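Local atomic coordinates of uncharacterized protein (Bordetella bronchiseptica, PDB entry 4XG0), a protein that probably phosphorylates acid sugars, as a member of the DUF1537 kinase family that serves catabolic pathways for these compounds. Residues Ser80-Ala88 with Val111-Glu122; Thr41-Trp50 with Ala243-Gln254. All blocks are in the same frame, centred on the assembly; numbering follows the deposited sequence.

In the fold
Both contacts belong to the domain built on the eight-stranded parallel sheet: contact 1 at the C-terminal ends of its strands, contact 2 between two helices packed on it. Their centres are about 25 Å apart, and contact 1 is nested in the long loop that contact 2 closes. Contact 1, only partly buried and about 27 Å from the chain centre, joins two loops that run into helices; it is polar and charged at the pocket end, where citrate binds, with small alanine contacts where the helices begin. Contact 2, about 6 Å from the chain centre, is mostly buried and packs alanines, a phenylalanine and tryptophans. There the bound ion, a sulfate, lies at the margin.

Contact 1 (Ser80-Ala88 with Val111-Glu122); sequences SRPLAAADA and VDSTLRGAFKAE. With CIT (citric acid), chain B.
Two loops that follow strands 73-77 and 106-110 build one wall of a pocket that holds a citrate, probably from the crystallisation liquor, and probably lies near the sugar acid site. Arg81 of 80-88 lays one guanidinium face over Asp112 CB, and its NH1 donates to citrate O5 (2.6 Å, 167° at the hydrogen). With CG anti to the backbone N (chi1 -170°), the chain runs past the Arg116 carbonyl. Arg81 NH2 and Asp112 OD1 form a long ion pair (3.7 Å), the oxygen well out of the guanidinium plane, so charge alone links them. Arg116 grips Asp112 side-on: NE bonds OD2 at 2.8 Å and NH2 bonds OD1 at 3.0 Å, both oxygens in its guanidinium plane. Asp112 OD2 also accepts from the backbone N of Arg116 and from Thr114 OG1, while OD1 takes the citrate O7 hydroxyl at 2.8 Å. Ser113 N and OG and Lys110 also bond the citrate. Ser80 OG donates to Glu122 OE2 at 2.6 Å from above the carboxylate plane; Glu122 OE1 pairs with Lys109. Small side chains let the helix starts close up, Ala88 CB meeting Ala118 CB at 3.8 Å and Ala85 CB meeting Ala121 CB at 3.9 Å. Bonds to both Asp112 oxygens, three of them on OD2, would fix the carboxylate's rotation; Arg81 and Arg116, partly balanced by Asp112, Asp33 and Asp169, would favour a carboxylate-bearing ligand.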
loop_
_atom_site.group_PDB
_atom_site.type_symbol
_atom_site.label_atom_id
_atom_site.label_comp_id
_atom_site.label_asym_id
_atom_site.label_seq_id
_atom_site.Cartn_x
_atom_site.Cartn_y
_atom_site.Cartn_z
ATOM N N SER A 80 8.465 8.539 24.780
ATOM C CA SER A 80 9.907 8.612 25.020
ATOM C C SER A 80 10.622 9.811 24.395
ATOM O O SER A 80 11.840 9.957 24.582
ATOM C CB SER A 80 10.554 7.334 24.501
ATOM O OG SER A 80 10.290 7.184 23.118
ATOM N N ARG A 81 9.897 10.688 23.701
ATOM C CA ARG A 81 10.537 11.797 22.969
ATOM C C ARG A 81 11.347 12.759 23.873
ATOM O O ARG A 81 12.462 13.171 23.516
ATOM C CB ARG A 81 9.494 12.577 22.171
ATOM C CG ARG A 81 10.093 13.582 21.194
ATOM C CD ARG A 81 9.017 14.212 20.348
ATOM N NE ARG A 81 8.496 13.282 19.349
ATOM C CZ ARG A 81 7.660 13.612 18.375
ATOM N NH1 ARG A 81 7.250 12.685 17.520
ATOM N NH2 ARG A 81 7.226 14.860 18.241
ATOM N N PRO A 82 10.806 13.107 25.055
ATOM C CA PRO A 82 11.586 13.984 25.945
ATOM C C PRO A 82 12.493 13.251 26.936
ATOM O O PRO A 82 13.056 13.905 27.822
ATOM C CB PRO A 82 10.505 14.738 26.712
ATOM C CG PRO A 82 9.384 13.745 26.824
ATOM C CD PRO A 82 9.432 12.909 25.555
ATOM N N LEU A 83 12.652 11.937 26.801
ATOM C CA LEU A 83 13.484 11.182 27.742
ATOM C C LEU A 83 14.956 11.220 27.371
ATOM O O LEU A 83 15.310 11.555 26.250
ATOM C CB LEU A 83 13.052 9.721 27.809
ATOM C CG LEU A 83 11.667 9.465 28.417
ATOM C CD1 LEU A 83 11.426 7.967 28.586
ATOM C CD2 LEU A 83 11.501 10.197 29.748
ATOM N N ALA A 84 15.811 10.838 28.317
ATOM C CA ALA A 84 17.231 10.704 28.045
ATOM C C ALA A 84 17.493 9.394 27.315
ATOM O O ALA A 84 16.730 8.434 27.441
ATOM C CB ALA A 84 18.026 10.760 29.339
ATOM N N ALA A 85 18.591 9.366 26.565
ATOM C CA ALA A 85 18.911 8.264 25.653
ATOM C C ALA A 85 18.693 6.865 26.234
ATOM O O ALA A 85 17.917 6.071 25.692
ATOM C CB ALA A 85 20.349 8.409 25.121
ATOM N N ALA A 86 19.367 6.554 27.334
ATOM C CA ALA A 86 19.350 5.198 27.850
ATOM C C ALA A 86 17.954 4.810 28.340
ATOM O O ALA A 86 17.595 3.640 28.322
ATOM C CB ALA A 86 20.378 5.033 28.964
ATOM N N ASP A 87 17.179 5.786 28.798
ATOM C CA ASP A 87 15.832 5.498 29.280
ATOM C C ASP A 87 14.912 5.279 28.087
ATOM O O ASP A 87 14.054 4.406 28.113
ATOM C CB ASP A 87 15.294 6.648 30.122
ATOM C CG ASP A 87 16.111 6.871 31.365
ATOM O OD1 ASP A 87 16.599 5.870 31.914
ATOM O OD2 ASP A 87 16.280 8.036 31.763
ATOM N N ALA A 88 15.102 6.098 27.063
ATOM C CA ALA A 88 14.321 6.005 25.832
ATOM C C ALA A 88 14.595 4.661 25.163
ATOM O O ALA A 88 13.673 3.965 24.742
ATOM C CB ALA A 88 14.707 7.152 24.898
ATOM N N VAL A 111 8.556 8.068 14.074
ATOM C CA VAL A 111 9.313 9.144 14.686
ATOM C C VAL A 111 8.823 10.522 14.217
ATOM O O VAL A 111 7.963 10.624 13.340
ATOM C CB VAL A 111 10.829 8.983 14.379
ATOM C CG1 VAL A 111 11.359 7.686 14.988
ATOM C CG2 VAL A 111 11.050 8.977 12.898
ATOM N N ASP A 112 9.316 11.574 14.879
ATOM C CA ASP A 112 9.102 12.951 14.448
ATOM C C ASP A 112 9.735 13.120 13.069
ATOM O O ASP A 112 10.889 12.691 12.837
ATOM C CB ASP A 112 9.779 13.900 15.470
ATOM C CG ASP A 112 9.534 15.402 15.197
ATOM O OD1 ASP A 112 8.396 15.823 14.861
ATOM O OD2 ASP A 112 10.518 16.187 15.407
ATOM N N SER A 113 9.003 13.779 12.184
ATOM C CA SER A 113 9.557 14.176 10.889
ATOM C C SER A 113 10.746 15.081 11.065
ATOM O O SER A 113 11.611 15.102 10.196
ATOM C CB SER A 113 8.536 14.887 9.998
ATOM O OG SER A 113 8.067 16.074 10.583
ATOM N N THR A 114 10.755 15.862 12.151
ATOM C CA THR A 114 11.861 16.777 12.382
ATOM C C THR A 114 12.899 16.285 13.387
ATOM O O THR A 114 13.662 17.094 13.933
ATOM C CB THR A 114 11.366 18.205 12.728
ATOM O OG1 THR A 114 10.336 18.160 13.724
ATOM C CG2 THR A 114 10.856 18.911 11.472
ATOM N N LEU A 115 12.973 14.968 13.587
ATOM C CA LEU A 115 14.095 14.325 14.299
ATOM C C LEU A 115 14.181 14.541 15.809
ATOM O O LEU A 115 15.182 14.158 16.390
ATOM C CB LEU A 115 15.446 14.785 13.720
ATOM C CG LEU A 115 15.535 14.840 12.206
ATOM C CD1 LEU A 115 16.937 15.267 11.771
ATOM C CD2 LEU A 115 15.174 13.497 11.561
ATOM N N ARG A 116 13.174 15.157 16.431
ATOM C CA ARG A 116 13.241 15.423 17.855
ATOM C C ARG A 116 13.123 14.104 18.584
ATOM O O ARG A 116 12.264 13.271 18.256
ATOM C CB ARG A 116 12.158 16.395 18.316
ATOM C CG ARG A 116 12.328 17.803 17.781
ATOM C CD ARG A 116 11.092 18.652 18.006
ATOM N NE ARG A 116 9.949 18.175 17.232
ATOM C CZ ARG A 116 8.702 18.640 17.343
ATOM N NH1 ARG A 116 8.418 19.602 18.217
ATOM N NH2 ARG A 116 7.727 18.142 16.583
ATOM N N GLY A 117 14.010 13.900 19.547
ATOM C CA GLY A 117 14.042 12.695 20.344
ATOM C C GLY A 117 15.442 12.128 20.491
ATOM O O GLY A 117 16.404 12.698 19.979
ATOM N N ALA A 118 15.543 11.005 21.207
ATOM C CA ALA A 118 16.770 10.218 21.293
ATOM C C ALA A 118 16.903 9.359 20.041
ATOM O O ALA A 118 16.815 8.123 20.084
ATOM C CB ALA A 118 16.753 9.343 22.541
ATOM N N PHE A 119 17.137 10.038 18.926
ATOM C CA PHE A 119 16.901 9.480 17.614
ATOM C C PHE A 119 17.714 8.220 17.358
ATOM O O PHE A 119 17.138 7.159 17.044
ATOM C CB PHE A 119 17.191 10.553 16.566
ATOM C CG PHE A 119 16.526 10.337 15.260
ATOM C CD1 PHE A 119 15.184 10.613 15.096
ATOM C CD2 PHE A 119 17.251 9.905 14.159
ATOM C CE1 PHE A 119 14.589 10.424 13.850
ATOM C CE2 PHE A 119 16.653 9.711 12.941
ATOM C CZ PHE A 119 15.346 9.979 12.786
ATOM N N LYS A 120 19.042 8.323 17.511
ATOM C CA LYS A 120 19.905 7.196 17.240
ATOM C C LYS A 120 19.714 6.125 18.280
ATOM O O LYS A 120 19.728 4.952 17.955
ATOM C CB LYS A 120 21.403 7.622 17.225
ATOM C CG LYS A 120 22.332 6.465 16.922
ATOM C CD LYS A 120 23.849 6.933 17.062
ATOM C CE LYS A 120 24.812 5.768 17.135
ATOM N NZ LYS A 120 24.761 4.909 15.923
ATOM N N ALA A 121 19.523 6.522 19.529
ATOM C CA ALA A 121 19.476 5.550 20.618
ATOM C C ALA A 121 18.301 4.591 20.403
ATOM O O ALA A 121 18.441 3.380 20.539
ATOM C CB ALA A 121 19.371 6.261 21.983
ATOM N N GLU A 122 17.167 5.157 20.013
ATOM C CA GLU A 122 15.920 4.364 19.877
ATOM C C GLU A 122 16.015 3.493 18.636
ATOM O O GLU A 122 15.597 2.338 18.657
ATOM C CB GLU A 122 14.676 5.259 19.827
ATOM C CG GLU A 122 14.350 5.985 21.130
ATOM C CD GLU A 122 12.942 6.568 21.122
ATOM O OE1 GLU A 122 12.178 6.201 20.207
ATOM O OE2 GLU A 122 12.586 7.370 22.020
HETATM C C1 CIT B . 5.543 15.466 12.592
HETATM O O1 CIT B . 6.058 14.321 12.509
HETATM O O2 CIT B . 6.026 16.455 11.993
HETATM C C2 CIT B . 4.286 15.701 13.397
HETATM C C3 CIT B . 4.517 15.312 14.849
HETATM O O7 CIT B . 5.637 16.037 15.446
HETATM C C4 CIT B . 3.263 15.687 15.619
HETATM C C5 CIT B . 3.460 15.341 17.072
HETATM O O3 CIT B . 3.866 14.188 17.359
HETATM O O4 CIT B . 3.163 16.189 17.966
HETATM C C6 CIT B . 4.805 13.828 14.912
HETATM O O5 CIT B . 5.903 13.425 15.413
HETATM O O6 CIT B . 3.964 13.003 14.443
#

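Contact 2 (Thr41-Trp50 with Ala243-Gln254); sequences TAVQFVRAGW and AAPLARVWAGGQ. With SO4 (sulfate ion), chain D.
Phe45, on helix 35-47, is the knob that helix 240-252 receives in a hole formed by Ala243, Leu246, Ala247 and Trp250. The short segments' axes pass 8.4 Å apart at a crossing angle of -36°, a closeness allowed by the alanines between them. Ala247 CB sits over one face of the Phe45 ring, 3.7 Å from its centroid in a CH-pi contact, and also touches Ala48 CB at 3.8 Å. At the ring's edge, Phe45 CE2 meets Trp250 CE3, itself an edge atom of the indole. Gln44 rests its CB on Ala243 CB (4.0 Å), and its bent chain lays OE1 beside Ala244 CB. Past the helix, a Schellman motif with Gly49 as C-prime residue turns the chain so that Trp50 comes edge-on to the other helix. Its NE1 donates to Ala247 O (3.0 Å, 176° at the hydrogen), while CZ2 lies 3.5 Å from Ala251 N. Ala247 O also accepts from Ala251 N, on the opposite face of its plane. At the margin, Arg248 NH1 and NH2 hold a sulfate, probably from the crystallisation liquor. The single nearly straight indole bond satisfies a buried N-H and sets the Trp50 edge against a largely apolar, shape-matched interface.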
loop_
_atom_site.group_PDB
_atom_site.type_symbol
_atom_site.label_atom_id
_atom_site.label_comp_id
_atom_site.label_asym_id
_atom_site.label_seq_id
_atom_site.Cartn_x
_atom_site.Cartn_y
_atom_site.Cartn_z
ATOM N N THR A 41 -0.595 7.563 12.818
ATOM C CA THR A 41 -0.089 6.473 11.975
ATOM C C THR A 41 -1.088 5.322 11.976
ATOM O O THR A 41 -1.449 4.781 10.932
ATOM C CB THR A 41 1.296 5.951 12.424
ATOM O OG1 THR A 41 1.222 5.453 13.762
ATOM C CG2 THR A 41 2.305 7.077 12.335
ATOM N N ALA A 42 -1.593 4.999 13.156
ATOM C CA ALA A 42 -2.570 3.913 13.250
ATOM C C ALA A 42 -3.789 4.145 12.361
ATOM O O ALA A 42 -4.281 3.196 11.749
ATOM C CB ALA A 42 -2.985 3.712 14.656
ATOM N N VAL A 43 -4.300 5.371 12.279
ATOM C CA VAL A 43 -5.512 5.579 11.449
ATOM C C VAL A 43 -5.197 5.347 9.971
ATOM O O VAL A 43 -6.024 4.901 9.204
ATOM C CB VAL A 43 -6.145 6.946 11.700
ATOM C CG1 VAL A 43 -7.408 7.137 10.787
ATOM C CG2 VAL A 43 -6.598 7.018 13.137
ATOM N N GLN A 44 -3.947 5.601 9.581
ATOM C CA GLN A 44 -3.572 5.289 8.209
ATOM C C GLN A 44 -3.657 3.837 7.874
ATOM O O GLN A 44 -3.991 3.490 6.754
ATOM C CB GLN A 44 -2.210 5.878 7.876
ATOM C CG GLN A 44 -2.248 7.379 7.909
ATOM C CD GLN A 44 -3.346 7.969 6.975
ATOM O OE1 GLN A 44 -3.471 7.589 5.821
ATOM N NE2 GLN A 44 -4.137 8.875 7.498
ATOM N N PHE A 45 -3.340 2.957 8.840
ATOM C CA PHE A 45 -3.537 1.537 8.616
ATOM C C PHE A 45 -4.988 1.149 8.568
ATOM O O PHE A 45 -5.354 0.336 7.736
ATOM C CB PHE A 45 -2.725 0.694 9.611
ATOM C CG PHE A 45 -1.265 0.709 9.319
ATOM C CD1 PHE A 45 -0.515 1.829 9.536
ATOM C CD2 PHE A 45 -0.673 -0.405 8.747
ATOM C CE1 PHE A 45 0.835 1.824 9.248
ATOM C CE2 PHE A 45 0.690 -0.396 8.449
ATOM C CZ PHE A 45 1.406 0.700 8.678
ATOM N N VAL A 46 -5.820 1.734 9.427
ATOM C CA VAL A 46 -7.256 1.505 9.374
ATOM C C VAL A 46 -7.826 1.875 8.003
ATOM O O VAL A 46 -8.714 1.180 7.451
ATOM C CB VAL A 46 -7.952 2.364 10.409
ATOM C CG1 VAL A 46 -9.472 2.364 10.165
ATOM C CG2 VAL A 46 -7.629 1.890 11.809
ATOM N N ARG A 47 -7.323 2.977 7.453
ATOM C CA ARG A 47 -7.822 3.527 6.190
ATOM C C ARG A 47 -7.444 2.656 5.008
ATOM O O ARG A 47 -8.124 2.679 3.961
ATOM C CB ARG A 47 -7.415 5.015 6.015
ATOM C CG ARG A 47 -8.100 5.862 7.000
ATOM C CD ARG A 47 -7.815 7.331 6.857
ATOM N NE ARG A 47 -8.945 8.101 7.379
ATOM C CZ ARG A 47 -8.924 9.414 7.603
ATOM N NH1 ARG A 47 -10.012 10.014 8.079
ATOM N NH2 ARG A 47 -7.822 10.119 7.355
ATOM N N ALA A 48 -6.469 1.772 5.189
ATOM C CA ALA A 48 -6.079 0.779 4.174
ATOM C C ALA A 48 -6.677 -0.631 4.399
ATOM O O ALA A 48 -6.319 -1.622 3.736
ATOM C CB ALA A 48 -4.590 0.746 4.082
ATOM N N GLY A 49 -7.592 -0.696 5.360
ATOM C CA GLY A 49 -8.334 -1.895 5.640
ATOM C C GLY A 49 -7.909 -2.767 6.798
ATOM O O GLY A 49 -8.576 -3.753 7.091
ATOM N N TRP A 50 -6.799 -2.426 7.432
ATOM C CA TRP A 50 -6.289 -3.216 8.550
ATOM C C TRP A 50 -7.097 -3.017 9.835
ATOM O O TRP A 50 -7.337 -1.892 10.256
ATOM C CB TRP A 50 -4.850 -2.845 8.829
ATOM C CG TRP A 50 -3.870 -3.133 7.728
ATOM C CD1 TRP A 50 -3.352 -2.223 6.815
ATOM C CD2 TRP A 50 -3.252 -4.389 7.428
ATOM N NE1 TRP A 50 -2.476 -2.873 5.985
ATOM C CE2 TRP A 50 -2.372 -4.179 6.346
ATOM C CE3 TRP A 50 -3.329 -5.669 7.990
ATOM C CZ2 TRP A 50 -1.586 -5.226 5.797
ATOM C CZ3 TRP A 50 -2.549 -6.710 7.437
ATOM C CH2 TRP A 50 -1.667 -6.458 6.364
ATOM N N ALA A 243 3.599 6.143 6.578
ATOM C CA ALA A 243 2.524 5.301 7.127
ATOM C C ALA A 243 1.568 4.693 6.119
ATOM O O ALA A 243 1.449 3.464 6.024
ATOM C CB ALA A 243 1.767 6.051 8.220
ATOM N N ALA A 244 0.856 5.504 5.353
ATOM C CA ALA A 244 -0.091 4.950 4.396
ATOM C C ALA A 244 0.614 4.123 3.293
ATOM O O ALA A 244 0.167 3.050 2.928
ATOM C CB ALA A 244 -0.925 6.036 3.827
ATOM N N PRO A 245 1.746 4.611 2.762
ATOM C CA PRO A 245 2.469 3.796 1.786
ATOM C C PRO A 245 2.803 2.399 2.319
ATOM O O PRO A 245 2.640 1.440 1.578
ATOM C CB PRO A 245 3.757 4.631 1.538
ATOM C CG PRO A 245 3.279 6.021 1.755
ATOM C CD PRO A 245 2.321 5.959 2.907
ATOM N N LEU A 246 3.201 2.286 3.575
ATOM C CA LEU A 246 3.547 0.993 4.137
ATOM C C LEU A 246 2.289 0.163 4.356
ATOM O O LEU A 246 2.278 -1.033 4.055
ATOM C CB LEU A 246 4.291 1.149 5.454
ATOM C CG LEU A 246 5.718 1.636 5.321
ATOM C CD1 LEU A 246 6.294 2.068 6.701
ATOM C CD2 LEU A 246 6.591 0.530 4.618
ATOM N N ALA A 247 1.256 0.791 4.901
ATOM C CA ALA A 247 -0.062 0.091 5.016
ATOM C C ALA A 247 -0.483 -0.535 3.692
ATOM O O ALA A 247 -0.944 -1.695 3.628
ATOM C CB ALA A 247 -1.116 1.044 5.507
ATOM N N ARG A 248 -0.382 0.236 2.601
ATOM C CA ARG A 248 -0.719 -0.259 1.300
ATOM C C ARG A 248 0.235 -1.337 0.739
ATOM O O ARG A 248 -0.204 -2.335 0.151
ATOM C CB ARG A 248 -0.835 0.915 0.316
ATOM C CG ARG A 248 -1.991 1.866 0.604
ATOM C CD ARG A 248 -2.225 2.842 -0.515
ATOM N NE ARG A 248 -1.237 3.910 -0.460
ATOM C CZ ARG A 248 -1.434 5.081 0.147
ATOM N NH1 ARG A 248 -0.464 5.980 0.138
ATOM N NH2 ARG A 248 -2.568 5.341 0.791
ATOM N N VAL A 249 1.540 -1.164 0.927
ATOM C CA VAL A 249 2.446 -2.122 0.354
ATOM C C VAL A 249 2.325 -3.461 1.063
ATOM O O VAL A 249 2.294 -4.501 0.431
ATOM C CB VAL A 249 3.896 -1.610 0.417
ATOM C CG1 VAL A 249 4.832 -2.747 0.114
ATOM C CG2 VAL A 249 4.055 -0.496 -0.600
ATOM N N TRP A 250 2.206 -3.413 2.377
ATOM C CA TRP A 250 2.077 -4.627 3.155
ATOM C C TRP A 250 0.717 -5.311 2.907
ATOM O O TRP A 250 0.616 -6.543 2.939
ATOM C CB TRP A 250 2.305 -4.325 4.629
ATOM C CG TRP A 250 3.783 -4.167 4.981
ATOM C CD1 TRP A 250 4.845 -4.713 4.311
ATOM C CD2 TRP A 250 4.345 -3.418 6.072
ATOM N NE1 TRP A 250 6.039 -4.334 4.922
ATOM C CE2 TRP A 250 5.750 -3.551 5.998
ATOM C CE3 TRP A 250 3.796 -2.648 7.105
ATOM C CZ2 TRP A 250 6.606 -2.949 6.913
ATOM C CZ3 TRP A 250 4.625 -2.065 8.002
ATOM C CH2 TRP A 250 6.035 -2.212 7.901
ATOM N N ALA A 251 -0.321 -4.527 2.634
ATOM C CA ALA A 251 -1.594 -5.101 2.205
ATOM C C ALA A 251 -1.467 -5.771 0.814
ATOM O O ALA A 251 -1.998 -6.845 0.566
ATOM C CB ALA A 251 -2.662 -3.994 2.168
ATOM N N GLY A 252 -0.747 -5.129 -0.102
ATOM C CA GLY A 252 -0.579 -5.666 -1.432
ATOM C C GLY A 252 0.099 -7.023 -1.418
ATOM O O GLY A 252 -0.106 -7.846 -2.298
ATOM N N GLY A 253 0.931 -7.234 -0.401
ATOM C CA GLY A 253 1.608 -8.510 -0.248
ATOM C C GLY A 253 0.634 -9.609 0.087
ATOM O O GLY A 253 0.939 -10.795 -0.090
ATOM N N GLN A 254 -0.560 -9.231 0.531
ATOM C CA GLN A 254 -1.623 -10.204 0.808
ATOM C C GLN A 254 -2.605 -10.425 -0.358
ATOM O O GLN A 254 -3.489 -11.259 -0.249
ATOM C CB GLN A 254 -2.407 -9.760 2.049
ATOM C CG GLN A 254 -1.534 -9.588 3.275
ATOM C CD GLN A 254 -0.840 -10.886 3.614
ATOM O OE1 GLN A 254 -1.480 -11.939 3.657
ATOM N NE2 GLN A 254 0.463 -10.826 3.830
HETATM S S SO4 D . -2.448 9.070 1.511
HETATM O O1 SO4 D . -1.068 8.795 1.031
HETATM O O2 SO4 D . -2.508 9.592 2.890
HETATM O O3 SO4 D . -3.236 7.830 1.514
HETATM O O4 SO4 D . -3.091 10.071 0.652
#